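PDB 2Y2W: intracellular exo-alpha-(1->5)-L-arabinofuranosidase from Bifidobacterium longum, which hydrolyses terminal non-reducing alpha-L-arabinofuranosyl units of arabinan and arabinoxylan as a family 51 glycoside hydrolase, so helping to break down plant cell walls. Local coordinates for residues 98-106 with 431-439; 225-235 with 266-274. One frame throughout, in Å; residues are numbered along the deposited sequence.

Interaction 1: 98-106 with 431-439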
ATOM      1  N   ASP D  98      31.473  24.771  14.956  1.00 28.89           N
ATOM      2  CA  ASP D  98      32.134  25.150  16.206  1.00 28.95           C
ATOM      3  C   ASP D  98      31.139  25.279  17.358  1.00 28.88           C
ATOM      4  O   ASP D  98      31.420  24.838  18.474  1.00 28.97           O
ATOM      5  CB  ASP D  98      32.923  26.456  16.039  1.00 29.01           C
ATOM      6  CG  ASP D  98      34.189  26.286  15.203  1.00 29.51           C
ATOM      7  OD1 ASP D  98      34.682  25.141  15.054  1.00 30.26           O
ATOM      8  OD2 ASP D  98      34.697  27.308  14.693  1.00 29.73           O
ATOM      9  N   LEU D  99      29.979  25.872  17.079  1.00 28.74           N
ATOM     10  CA  LEU D  99      28.923  26.022  18.083  1.00 28.65           C
ATOM     11  C   LEU D  99      28.183  24.719  18.388  1.00 28.53           C
ATOM     12  O   LEU D  99      27.604  24.576  19.466  1.00 28.60           O
ATOM     13  CB  LEU D  99      27.929  27.118  17.681  1.00 28.71           C
ATOM     14  CG  LEU D  99      28.424  28.571  17.697  1.00 28.83           C
ATOM     15  CD1 LEU D  99      27.325  29.513  17.248  1.00 28.84           C
ATOM     16  CD2 LEU D  99      28.932  28.979  19.072  1.00 28.96           C
ATOM     17  N   VAL D 100      28.199  23.777  17.447  1.00 28.40           N
ATOM     18  CA  VAL D 100      27.610  22.452  17.672  1.00 28.33           C
ATOM     19  C   VAL D 100      28.470  21.677  18.665  1.00 28.40           C
ATOM     20  O   VAL D 100      27.948  21.035  19.582  1.00 28.44           O
ATOM     21  CB  VAL D 100      27.429  21.653  16.349  1.00 28.35           C
ATOM     22  CG1 VAL D 100      27.046  20.198  16.625  1.00 27.97           C
ATOM     23  CG2 VAL D 100      26.379  22.315  15.465  1.00 28.09           C
ATOM     24  N   LYS D 101      29.787  21.754  18.472  1.00 28.47           N
ATOM     25  CA  LYS D 101      30.761  21.184  19.400  1.00 28.57           C
ATOM     26  C   LYS D 101      30.590  21.800  20.788  1.00 28.42           C
ATOM     27  O   LYS D 101      30.505  21.081  21.783  1.00 28.43           O
ATOM     28  CB  LYS D 101      32.191  21.407  18.877  1.00 28.74           C
ATOM     29  CG  LYS D 101      33.315  20.877  19.778  1.00 29.56           C
ATOM     30  CD  LYS D 101      33.482  19.365  19.668  1.00 30.91           C
ATOM     31  CE  LYS D 101      34.648  18.865  20.514  1.00 31.91           C
ATOM     32  NZ  LYS D 101      34.322  18.802  21.974  1.00 32.69           N
ATOM     33  N   GLU D 102      30.523  23.130  20.835  1.00 28.28           N
ATOM     34  CA  GLU D 102      30.338  23.870  22.083  1.00 28.25           C
ATOM     35  C   GLU D 102      29.010  23.533  22.763  1.00 28.12           C
ATOM     36  O   GLU D 102      28.907  23.588  23.989  1.00 28.13           O
ATOM     37  CB  GLU D 102      30.429  25.377  21.827  1.00 28.28           C
ATOM     38  CG  GLU D 102      30.625  26.213  23.092  1.00 28.71           C
ATOM     39  CD  GLU D 102      30.660  27.707  22.820  1.00 29.14           C
ATOM     40  OE1 GLU D 102      31.392  28.141  21.899  1.00 28.83           O
ATOM     41  OE2 GLU D 102      29.953  28.446  23.538  1.00 29.01           O
ATOM     42  N   LEU D 103      28.007  23.183  21.962  1.00 27.89           N
ATOM     43  CA  LEU D 103      26.693  22.823  22.482  1.00 27.74           C
ATOM     44  C   LEU D 103      26.670  21.423  23.093  1.00 27.68           C
ATOM     45  O   LEU D 103      25.865  21.146  23.980  1.00 27.76           O
ATOM     46  CB  LEU D 103      25.628  22.955  21.388  1.00 27.80           C
ATOM     47  CG  LEU D 103      24.141  22.878  21.749  1.00 27.57           C
ATOM     48  CD1 LEU D 103      23.749  23.922  22.790  1.00 27.55           C
ATOM     49  CD2 LEU D 103      23.300  23.030  20.497  1.00 27.43           C
ATOM     50  N   GLY D 104      27.551  20.547  22.619  1.00 27.68           N
ATOM     51  CA  GLY D 104      27.675  19.197  23.168  1.00 27.59           C
ATOM     52  C   GLY D 104      26.638  18.219  22.648  1.00 27.66           C
ATOM     53  O   GLY D 104      26.225  17.307  23.364  1.00 27.87           O
ATOM     54  N   VAL D 105      26.215  18.412  21.401  1.00 27.62           N
ATOM     55  CA  VAL D 105      25.304  17.487  20.728  1.00 27.34           C
ATOM     56  C   VAL D 105      26.067  16.212  20.354  1.00 27.16           C
ATOM     57  O   VAL D 105      27.172  16.278  19.814  1.00 27.17           O
ATOM     58  CB  VAL D 105      24.669  18.124  19.460  1.00 27.54           C
ATOM     59  CG1 VAL D 105      23.644  17.183  18.829  1.00 27.34           C
ATOM     60  CG2 VAL D 105      24.017  19.467  19.796  1.00 27.21           C
ATOM     61  N   THR D 106      25.468  15.060  20.651  1.00 26.88           N
ATOM     62  CA  THR D 106      26.108  13.760  20.433  1.00 26.50           C
ATOM     63  C   THR D 106      25.499  12.987  19.267  1.00 26.25           C
ATOM     64  O   THR D 106      26.170  12.168  18.638  1.00 26.25           O
ATOM     65  CB  THR D 106      25.989  12.874  21.680  1.00 26.53           C
ATOM     66  OG1 THR D 106      24.607  12.758  22.040  1.00 26.72           O
ATOM     67  CG2 THR D 106      26.777  13.461  22.848  1.00 26.34           C
ATOM     68  N   PHE D 431      20.633  28.095  24.292  1.00 33.01           N
ATOM     69  CA  PHE D 431      21.937  27.462  24.073  1.00 33.02           C
ATOM     70  C   PHE D 431      22.628  27.086  25.382  1.00 32.91           C
ATOM     71  O   PHE D 431      23.166  25.985  25.518  1.00 32.99           O
ATOM     72  CB  PHE D 431      22.835  28.411  23.268  1.00 33.13           C
ATOM     73  CG  PHE D 431      24.149  27.814  22.850  1.00 33.28           C
ATOM     74  CD1 PHE D 431      25.237  27.805  23.719  1.00 33.55           C
ATOM     75  CD2 PHE D 431      24.307  27.285  21.573  1.00 33.63           C
ATOM     76  CE1 PHE D 431      26.456  27.260  23.330  1.00 33.85           C
ATOM     77  CE2 PHE D 431      25.525  26.737  21.171  1.00 33.88           C
ATOM     78  CZ  PHE D 431      26.601  26.726  22.051  1.00 33.91           C
ATOM     79  N   TYR D 432      22.599  28.009  26.338  1.00 32.84           N
ATOM     80  CA  TYR D 432      23.398  27.915  27.561  1.00 32.76           C
ATOM     81  C   TYR D 432      22.972  26.832  28.568  1.00 32.86           C
ATOM     82  O   TYR D 432      23.838  26.203  29.175  1.00 32.94           O
ATOM     83  CB  TYR D 432      23.507  29.292  28.232  1.00 32.59           C
ATOM     84  CG  TYR D 432      24.087  30.365  27.329  1.00 32.26           C
ATOM     85  CD1 TYR D 432      25.465  30.467  27.128  1.00 31.83           C
ATOM     86  CD2 TYR D 432      23.258  31.276  26.671  1.00 31.86           C
ATOM     87  CE1 TYR D 432      26.004  31.452  26.298  1.00 31.45           C
ATOM     88  CE2 TYR D 432      23.788  32.263  25.835  1.00 31.28           C
ATOM     89  CZ  TYR D 432      25.161  32.345  25.655  1.00 31.27           C
ATOM     90  OH  TYR D 432      25.695  33.320  24.836  1.00 30.81           O
ATOM     91  N   PRO D 433      21.651  26.611  28.758  1.00 33.00           N
ATOM     92  CA  PRO D 433      21.260  25.509  29.642  1.00 33.17           C
ATOM     93  C   PRO D 433      21.558  24.132  29.055  1.00 33.39           C
ATOM     94  O   PRO D 433      21.813  23.186  29.807  1.00 33.46           O
ATOM     95  CB  PRO D 433      19.744  25.695  29.801  1.00 33.09           C
ATOM     96  CG  PRO D 433      19.481  27.093  29.412  1.00 33.04           C
ATOM     97  CD  PRO D 433      20.481  27.407  28.350  1.00 32.99           C
ATOM     98  N   PHE D 434      21.524  24.028  27.726  1.00 33.57           N
ATOM     99  CA  PHE D 434      21.809  22.769  27.039  1.00 33.71           C
ATOM    100  C   PHE D 434      23.295  22.425  27.112  1.00 33.96           C
ATOM    101  O   PHE D 434      23.657  21.309  27.491  1.00 33.97           O
ATOM    102  CB  PHE D 434      21.337  22.817  25.581  1.00 33.57           C
ATOM    103  CG  PHE D 434      21.315  21.472  24.907  1.00 33.24           C
ATOM    104  CD1 PHE D 434      22.446  20.980  24.261  1.00 32.96           C
ATOM    105  CD2 PHE D 434      20.163  20.692  24.924  1.00 33.02           C
ATOM    106  CE1 PHE D 434      22.432  19.736  23.638  1.00 32.88           C
ATOM    107  CE2 PHE D 434      20.136  19.443  24.304  1.00 32.81           C
ATOM    108  CZ  PHE D 434      21.273  18.965  23.660  1.00 32.85           C
ATOM    109  N   ALA D 435      24.144  23.389  26.755  1.00 34.31           N
ATOM    110  CA  ALA D 435      25.599  23.216  26.787  1.00 34.68           C
ATOM    111  C   ALA D 435      26.103  22.714  28.145  1.00 35.03           C
ATOM    112  O   ALA D 435      26.842  21.730  28.209  1.00 35.14           O
ATOM    113  CB  ALA D 435      26.294  24.514  26.403  1.00 34.61           C
ATOM    114  N   GLU D 436      25.686  23.380  29.220  1.00 35.42           N
ATOM    115  CA  GLU D 436      26.076  22.996  30.576  1.00 35.92           C
ATOM    116  C   GLU D 436      25.688  21.565  30.931  1.00 36.18           C
ATOM    117  O   GLU D 436      26.495  20.824  31.499  1.00 36.17           O
ATOM    118  CB  GLU D 436      25.499  23.969  31.607  1.00 35.97           C
ATOM    119  CG  GLU D 436      26.485  25.036  32.063  1.00 36.53           C
ATOM    120  CD  GLU D 436      27.618  24.476  32.913  1.00 36.98           C
ATOM    121  OE1 GLU D 436      27.377  23.529  33.696  1.00 36.99           O
ATOM    122  OE2 GLU D 436      28.751  24.991  32.801  1.00 37.47           O
ATOM    123  N   ALA D 437      24.458  21.183  30.595  1.00 36.57           N
ATOM    124  CA  ALA D 437      23.979  19.830  30.847  1.00 36.94           C
ATOM    125  C   ALA D 437      24.722  18.819  29.975  1.00 37.30           C
ATOM    126  O   ALA D 437      25.089  17.744  30.443  1.00 37.29           O
ATOM    127  CB  ALA D 437      22.483  19.743  30.617  1.00 36.88           C
ATOM    128  N   ALA D 438      24.960  19.184  28.718  1.00 37.75           N
ATOM    129  CA  ALA D 438      25.612  18.295  27.759  1.00 38.22           C
ATOM    130  C   ALA D 438      27.076  18.022  28.087  1.00 38.60           C
ATOM    131  O   ALA D 438      27.571  16.923  27.843  1.00 38.58           O
ATOM    132  CB  ALA D 438      25.480  18.847  26.345  1.00 38.14           C
ATOM    133  N   LEU D 439      27.760  19.017  28.649  1.00 39.21           N
ATOM    134  CA  LEU D 439      29.198  18.915  28.906  1.00 39.87           C
ATOM    135  C   LEU D 439      29.588  18.449  30.315  1.00 40.24           C
ATOM    136  O   LEU D 439      30.749  18.103  30.546  1.00 40.34           O
ATOM    137  CB  LEU D 439      29.910  20.235  28.566  1.00 39.85           C
ATOM    138  CG  LEU D 439      30.141  20.572  27.087  1.00 40.12           C
ATOM    139  CD1 LEU D 439      30.594  22.017  26.930  1.00 40.37           C
ATOM    140  CD2 LEU D 439      31.144  19.625  26.433  1.00 40.01           C
TER
HETATM  141  O   HOH W   1      27.946  16.054  25.324  1.00 28.65           O
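Leu103 and Ala435 bring their CA atoms to 4.5 Å where helix 98-103 meets helix 431-439, the two axes approaching to 9.5 Å at 60°. Leu103 is the central side chain. CG anti to the backbone N (chi1 -169°) and a chi2 of 57° together put its CD1 between two phenylalanines. CD1 lies over one face of the Phe431 ring, 3.7 Å from the centroid, in a CH-pi contact. The same methyl meets CD1 of Phe434 at 3.5 Å, and the Leu103 and Phe434 side chains cross at about a right angle. Carbonyl oxygens meet the ring edges. Leu99 O lies near the plane of the Phe431 ring, and Leu103 O near that of Phe434. Leu103 O also receives a CA-H...O contact from Ala435 CA at 3.5 Å. The carboxylate of Glu102 stands almost perpendicular to the Phe431 ring, with OE2 3.7 Å from CE1; its salt bridge is with Arg427. Gly104 ends the first helix in a Schellman motif with positive phi. A CB here would clash with Ala438 CB, so the glycine lets the turn sit close on the second helix. Beside this turn, one water donates to Gly104 O (2.9 Å) and to Ala438 O (2.7 Å), and Ala438 O also accepts from Arg442. Ile417 of strand 417-419 touches Leu99, Leu103 and Phe431. The mainly apolar, buried contact thus relies on shape fit and weak CH contacts, while the water satisfies two backbone oxygens. This is consistent with the last barrel helix closing the ring on the first.

Interaction 2: 225-235 with 266-274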
ATOM      1  N   MET D 225      -1.640   7.876   9.152  1.00 27.20           N
ATOM      2  CA  MET D 225      -2.243   6.570   9.366  1.00 27.36           C
ATOM      3  C   MET D 225      -3.103   6.504  10.624  1.00 27.46           C
ATOM      4  O   MET D 225      -3.032   7.374  11.495  1.00 27.43           O
ATOM      5  CB  MET D 225      -1.152   5.493   9.431  1.00 27.46           C
ATOM      6  CG  MET D 225      -0.513   5.141   8.098  1.00 27.37           C
ATOM      7  SD  MET D 225       0.816   3.949   8.328  1.00 28.52           S
ATOM      8  CE  MET D 225       1.415   3.753   6.651  1.00 28.58           C
ATOM      9  N   SER D 226      -3.930   5.464  10.689  1.00 27.56           N
ATOM     10  CA  SER D 226      -4.625   5.082  11.907  1.00 27.81           C
ATOM     11  C   SER D 226      -3.650   4.274  12.769  1.00 27.87           C
ATOM     12  O   SER D 226      -2.584   3.881  12.285  1.00 27.88           O
ATOM     13  CB  SER D 226      -5.869   4.256  11.563  1.00 27.86           C
ATOM     14  OG  SER D 226      -5.568   3.230  10.631  1.00 28.38           O
ATOM     15  N   PRO D 227      -3.991   4.033  14.051  1.00 27.95           N
ATOM     16  CA  PRO D 227      -3.121   3.192  14.878  1.00 28.00           C
ATOM     17  C   PRO D 227      -2.878   1.790  14.296  1.00 28.17           C
ATOM     18  O   PRO D 227      -1.751   1.298  14.355  1.00 28.29           O
ATOM     19  CB  PRO D 227      -3.872   3.106  16.215  1.00 27.93           C
ATOM     20  CG  PRO D 227      -5.256   3.601  15.931  1.00 27.88           C
ATOM     21  CD  PRO D 227      -5.100   4.597  14.840  1.00 27.88           C
ATOM     22  N   GLU D 228      -3.914   1.169  13.734  1.00 28.26           N
ATOM     23  CA  GLU D 228      -3.798  -0.185  13.183  1.00 28.49           C
ATOM     24  C   GLU D 228      -2.945  -0.239  11.912  1.00 28.30           C
ATOM     25  O   GLU D 228      -2.115  -1.140  11.759  1.00 28.25           O
ATOM     26  CB  GLU D 228      -5.183  -0.797  12.933  1.00 28.64           C
ATOM     27  CG  GLU D 228      -5.960  -1.153  14.205  1.00 30.03           C
ATOM     28  CD  GLU D 228      -5.513  -2.467  14.856  1.00 32.10           C
ATOM     29  OE1 GLU D 228      -4.743  -3.233  14.231  1.00 33.21           O
ATOM     30  OE2 GLU D 228      -5.946  -2.741  16.001  1.00 32.24           O
ATOM     31  N   GLU D 229      -3.150   0.726  11.016  1.00 28.07           N
ATOM     32  CA  GLU D 229      -2.375   0.831   9.778  1.00 27.90           C
ATOM     33  C   GLU D 229      -0.876   0.946  10.049  1.00 27.56           C
ATOM     34  O   GLU D 229      -0.076   0.248   9.417  1.00 27.55           O
ATOM     35  CB  GLU D 229      -2.845   2.020   8.933  1.00 28.09           C
ATOM     36  CG  GLU D 229      -4.053   1.737   8.041  1.00 29.06           C
ATOM     37  CD  GLU D 229      -4.717   3.008   7.504  1.00 30.46           C
ATOM     38  OE1 GLU D 229      -4.162   4.116   7.687  1.00 30.64           O
ATOM     39  OE2 GLU D 229      -5.804   2.897   6.897  1.00 30.84           O
ATOM     40  N   TYR D 230      -0.504   1.819  10.987  1.00 27.03           N
ATOM     41  CA  TYR D 230       0.904   2.029  11.329  1.00 26.48           C
ATOM     42  C   TYR D 230       1.507   0.827  12.047  1.00 26.31           C
ATOM     43  O   TYR D 230       2.632   0.428  11.741  1.00 26.31           O
ATOM     44  CB  TYR D 230       1.113   3.314  12.144  1.00 26.42           C
ATOM     45  CG  TYR D 230       2.571   3.597  12.452  1.00 25.79           C
ATOM     46  CD1 TYR D 230       3.435   4.062  11.460  1.00 25.31           C
ATOM     47  CD2 TYR D 230       3.088   3.386  13.731  1.00 25.57           C
ATOM     48  CE1 TYR D 230       4.777   4.312  11.733  1.00 25.34           C
ATOM     49  CE2 TYR D 230       4.430   3.635  14.018  1.00 25.38           C
ATOM     50  CZ  TYR D 230       5.266   4.096  13.013  1.00 25.52           C
ATOM     51  OH  TYR D 230       6.590   4.347  13.285  1.00 25.48           O
ATOM     52  N   ALA D 231       0.760   0.259  12.992  1.00 25.99           N
ATOM     53  CA  ALA D 231       1.182  -0.951  13.702  1.00 25.77           C
ATOM     54  C   ALA D 231       1.578  -2.053  12.719  1.00 25.64           C
ATOM     55  O   ALA D 231       2.652  -2.645  12.847  1.00 25.67           O
ATOM     56  CB  ALA D 231       0.085  -1.436  14.643  1.00 25.77           C
ATOM     57  N   GLY D 232       0.714  -2.304  11.736  1.00 25.44           N
ATOM     58  CA  GLY D 232       0.995  -3.263  10.669  1.00 25.21           C
ATOM     59  C   GLY D 232       2.221  -2.901   9.846  1.00 25.03           C
ATOM     60  O   GLY D 232       3.030  -3.766   9.513  1.00 24.98           O
ATOM     61  N   ALA D 233       2.361  -1.616   9.533  1.00 24.96           N
ATOM     62  CA  ALA D 233       3.464  -1.132   8.702  1.00 24.84           C
ATOM     63  C   ALA D 233       4.814  -1.190   9.423  1.00 24.79           C
ATOM     64  O   ALA D 233       5.792  -1.698   8.874  1.00 24.64           O
ATOM     65  CB  ALA D 233       3.177   0.275   8.203  1.00 24.79           C
ATOM     66  N   VAL D 234       4.856  -0.678  10.653  1.00 24.82           N
ATOM     67  CA  VAL D 234       6.081  -0.663  11.450  1.00 24.88           C
ATOM     68  C   VAL D 234       6.533  -2.079  11.829  1.00 24.91           C
ATOM     69  O   VAL D 234       7.729  -2.335  11.957  1.00 25.09           O
ATOM     70  CB  VAL D 234       5.965   0.271  12.698  1.00 24.88           C
ATOM     71  CG1 VAL D 234       5.089  -0.343  13.789  1.00 25.05           C
ATOM     72  CG2 VAL D 234       7.340   0.620  13.248  1.00 24.90           C
ATOM     73  N   ASP D 235       5.580  -2.995  11.985  1.00 24.95           N
ATOM     74  CA  ASP D 235       5.896  -4.395  12.253  1.00 24.95           C
ATOM     75  C   ASP D 235       6.632  -5.022  11.073  1.00 24.70           C
ATOM     76  O   ASP D 235       7.603  -5.753  11.269  1.00 24.84           O
ATOM     77  CB  ASP D 235       4.626  -5.191  12.577  1.00 25.24           C
ATOM     78  CG  ASP D 235       4.903  -6.669  12.841  1.00 26.02           C
ATOM     79  OD1 ASP D 235       5.941  -7.001  13.459  1.00 27.10           O
ATOM     80  OD2 ASP D 235       4.070  -7.503  12.430  1.00 26.82           O
ATOM     81  N   TRP D 266      -2.483   4.938  21.027  1.00 34.76           N
ATOM     82  CA  TRP D 266      -1.630   4.788  19.854  1.00 34.18           C
ATOM     83  C   TRP D 266      -0.446   3.897  20.199  1.00 33.79           C
ATOM     84  O   TRP D 266      -0.224   2.873  19.554  1.00 33.70           O
ATOM     85  CB  TRP D 266      -1.135   6.153  19.364  1.00 34.17           C
ATOM     86  CG  TRP D 266      -0.139   6.072  18.242  1.00 33.91           C
ATOM     87  CD1 TRP D 266       1.212   5.883  18.349  1.00 33.62           C
ATOM     88  CD2 TRP D 266      -0.418   6.184  16.841  1.00 33.53           C
ATOM     89  NE1 TRP D 266       1.790   5.866  17.103  1.00 33.43           N
ATOM     90  CE2 TRP D 266       0.813   6.050  16.159  1.00 33.45           C
ATOM     91  CE3 TRP D 266      -1.588   6.383  16.095  1.00 33.26           C
ATOM     92  CZ2 TRP D 266       0.907   6.109  14.765  1.00 33.24           C
ATOM     93  CZ3 TRP D 266      -1.493   6.444  14.709  1.00 32.98           C
ATOM     94  CH2 TRP D 266      -0.254   6.308  14.060  1.00 32.94           C
ATOM     95  N   GLU D 267       0.296   4.297  21.230  1.00 33.33           N
ATOM     96  CA  GLU D 267       1.475   3.572  21.695  1.00 32.95           C
ATOM     97  C   GLU D 267       1.153   2.127  22.060  1.00 32.83           C
ATOM     98  O   GLU D 267       1.877   1.213  21.673  1.00 32.80           O
ATOM     99  CB  GLU D 267       2.109   4.289  22.891  1.00 32.88           C
ATOM    100  CG  GLU D 267       2.832   5.594  22.548  1.00 32.48           C
ATOM    101  CD  GLU D 267       1.907   6.798  22.429  1.00 32.23           C
ATOM    102  OE1 GLU D 267       0.674   6.655  22.582  1.00 32.37           O
ATOM    103  OE2 GLU D 267       2.424   7.904  22.179  1.00 32.06           O
ATOM    104  N   LYS D 268       0.056   1.924  22.785  1.00 32.64           N
ATOM    105  CA  LYS D 268      -0.347   0.586  23.205  1.00 32.54           C
ATOM    106  C   LYS D 268      -0.550  -0.345  22.013  1.00 32.21           C
ATOM    107  O   LYS D 268       0.032  -1.427  21.968  1.00 32.16           O
ATOM    108  CB  LYS D 268      -1.611   0.643  24.062  1.00 32.69           C
ATOM    109  CG  LYS D 268      -1.807  -0.578  24.952  1.00 33.44           C
ATOM    110  CD  LYS D 268      -2.769  -0.306  26.107  1.00 35.07           C
ATOM    111  CE  LYS D 268      -2.165   0.629  27.160  1.00 35.85           C
ATOM    112  NZ  LYS D 268      -2.327   2.075  26.820  1.00 36.60           N
ATOM    113  N   THR D 269      -1.358   0.091  21.049  1.00 31.86           N
ATOM    114  CA  THR D 269      -1.669  -0.711  19.865  1.00 31.47           C
ATOM    115  C   THR D 269      -0.422  -0.979  19.018  1.00 31.24           C
ATOM    116  O   THR D 269      -0.156  -2.124  18.640  1.00 31.10           O
ATOM    117  CB  THR D 269      -2.757  -0.037  19.000  1.00 31.48           C
ATOM    118  OG1 THR D 269      -3.871   0.322  19.825  1.00 31.33           O
ATOM    119  CG2 THR D 269      -3.237  -0.975  17.896  1.00 31.48           C
ATOM    120  N   VAL D 270       0.338   0.079  18.743  1.00 30.95           N
ATOM    121  CA  VAL D 270       1.526  -0.001  17.892  1.00 30.64           C
ATOM    122  C   VAL D 270       2.623  -0.870  18.514  1.00 30.51           C
ATOM    123  O   VAL D 270       3.139  -1.783  17.862  1.00 30.48           O
ATOM    124  CB  VAL D 270       2.055   1.419  17.529  1.00 30.68           C
ATOM    125  CG1 VAL D 270       3.482   1.371  16.974  1.00 30.54           C
ATOM    126  CG2 VAL D 270       1.115   2.092  16.539  1.00 30.48           C
ATOM    127  N   LEU D 271       2.955  -0.600  19.774  1.00 30.37           N
ATOM    128  CA  LEU D 271       4.032  -1.323  20.452  1.00 30.25           C
ATOM    129  C   LEU D 271       3.690  -2.786  20.744  1.00 30.23           C
ATOM    130  O   LEU D 271       4.570  -3.635  20.690  1.00 30.37           O
ATOM    131  CB  LEU D 271       4.480  -0.598  21.729  1.00 30.09           C
ATOM    132  CG  LEU D 271       5.045   0.825  21.590  1.00 29.98           C
ATOM    133  CD1 LEU D 271       5.332   1.425  22.958  1.00 29.82           C
ATOM    134  CD2 LEU D 271       6.291   0.877  20.707  1.00 29.98           C
ATOM    135  N   THR D 272       2.424  -3.078  21.035  1.00 30.25           N
ATOM    136  CA  THR D 272       1.991  -4.454  21.306  1.00 30.39           C
ATOM    137  C   THR D 272       2.262  -5.379  20.117  1.00 30.54           C
ATOM    138  O   THR D 272       2.763  -6.491  20.294  1.00 30.58           O
ATOM    139  CB  THR D 272       0.491  -4.524  21.713  1.00 30.42           C
ATOM    140  OG1 THR D 272       0.288  -3.781  22.920  1.00 30.26           O
ATOM    141  CG2 THR D 272       0.041  -5.965  21.942  1.00 30.34           C
ATOM    142  N   LYS D 273       1.947  -4.909  18.912  1.00 30.75           N
ATOM    143  CA  LYS D 273       2.122  -5.708  17.702  1.00 30.91           C
ATOM    144  C   LYS D 273       3.586  -5.816  17.278  1.00 30.97           C
ATOM    145  O   LYS D 273       4.067  -6.908  16.971  1.00 31.09           O
ATOM    146  CB  LYS D 273       1.271  -5.153  16.555  1.00 30.92           C
ATOM    147  CG  LYS D 273       1.122  -6.111  15.379  1.00 31.26           C
ATOM    148  CD  LYS D 273      -0.037  -5.714  14.482  1.00 32.09           C
ATOM    149  CE  LYS D 273      -0.244  -6.727  13.366  1.00 32.63           C
ATOM    150  NZ  LYS D 273      -1.415  -6.378  12.510  1.00 32.79           N
ATOM    151  N   ALA D 274       4.291  -4.689  17.273  1.00 31.06           N
ATOM    152  CA  ALA D 274       5.648  -4.634  16.730  1.00 31.08           C
ATOM    153  C   ALA D 274       6.744  -4.788  17.789  1.00 31.17           C
ATOM    154  O   ALA D 274       7.921  -4.559  17.499  1.00 31.30           O
ATOM    155  CB  ALA D 274       5.840  -3.350  15.940  1.00 30.98           C
TER
HETATM  156  O   HOH W   2      -2.945  -4.074  12.503  1.00 33.15           O
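Trp266 (chi1 174°) and Tyr230 both hold CG anti to the backbone N, which lays their rings between the two helices, beside Val270. The planes lie 24° apart but are offset, with centroids 5.6 Å apart and little overlap. Tyr230 CD2 approaches Trp266 CZ2 to 3.6 Å. The indole also lies against the helix start: Trp266 CZ3 comes 3.5 Å from Pro227 N, and Met225 O lies at the indole edge, in plane. Trp266 NE1 is hydrogen-bonded to Cys253 O. Val270 is a knob in a hole made by Pro227, Tyr230, Ala231 and Val234. Its CG2 sits at the edge of the Tyr230 ring, in plane, and over the rim of one face of the Trp266 ring. Ala231 and Ala274 are small where the backbones come close, and Ala274 CB meets Val234 CG1 at 3.8 Å. At the solvent side a water accepts from Lys273 NZ and donates to Glu228 OE1 and Glu228 O. A leucine in place of Trp266 would probably leave Tyr230 and Pro227 without their flat neighbour and Cys253 O without its indole N-H donor. The helices cross at -28°, their axes approaching to 8.4 Å. Tyr230 and Val234 rest on Ala252 of strand 249-252, Leu271 packs on helix 307-327 and strand 280-287, and Asp235 bonds to His224 of the second subunit. These are consecutive outer helices of the (beta/alpha)8 barrel.

The chain first gives strands 45-48 and 57-58 to the mixed sheet, then enters the barrel at 65-67 and reaches 98-106, the helix and turn leading into the second barrel strand, 107-110. Strands 162-167 and 209-212 follow before 225-235. Interaction 2 closes a short loop of 30 residues, which holds strand 249-252, so it joins neighbouring helices of the barrel. Strands 280-287, 335-341 and 402-408 complete the barrel. Only at 431-439 does interaction 1 close its long loop, which contains interaction 2 entirely. It ties an early barrel helix to the helix leading into the mixed sheet, built mostly from C-terminal strands. The two centres are 35 Å apart, on opposite sides of the chain's centre.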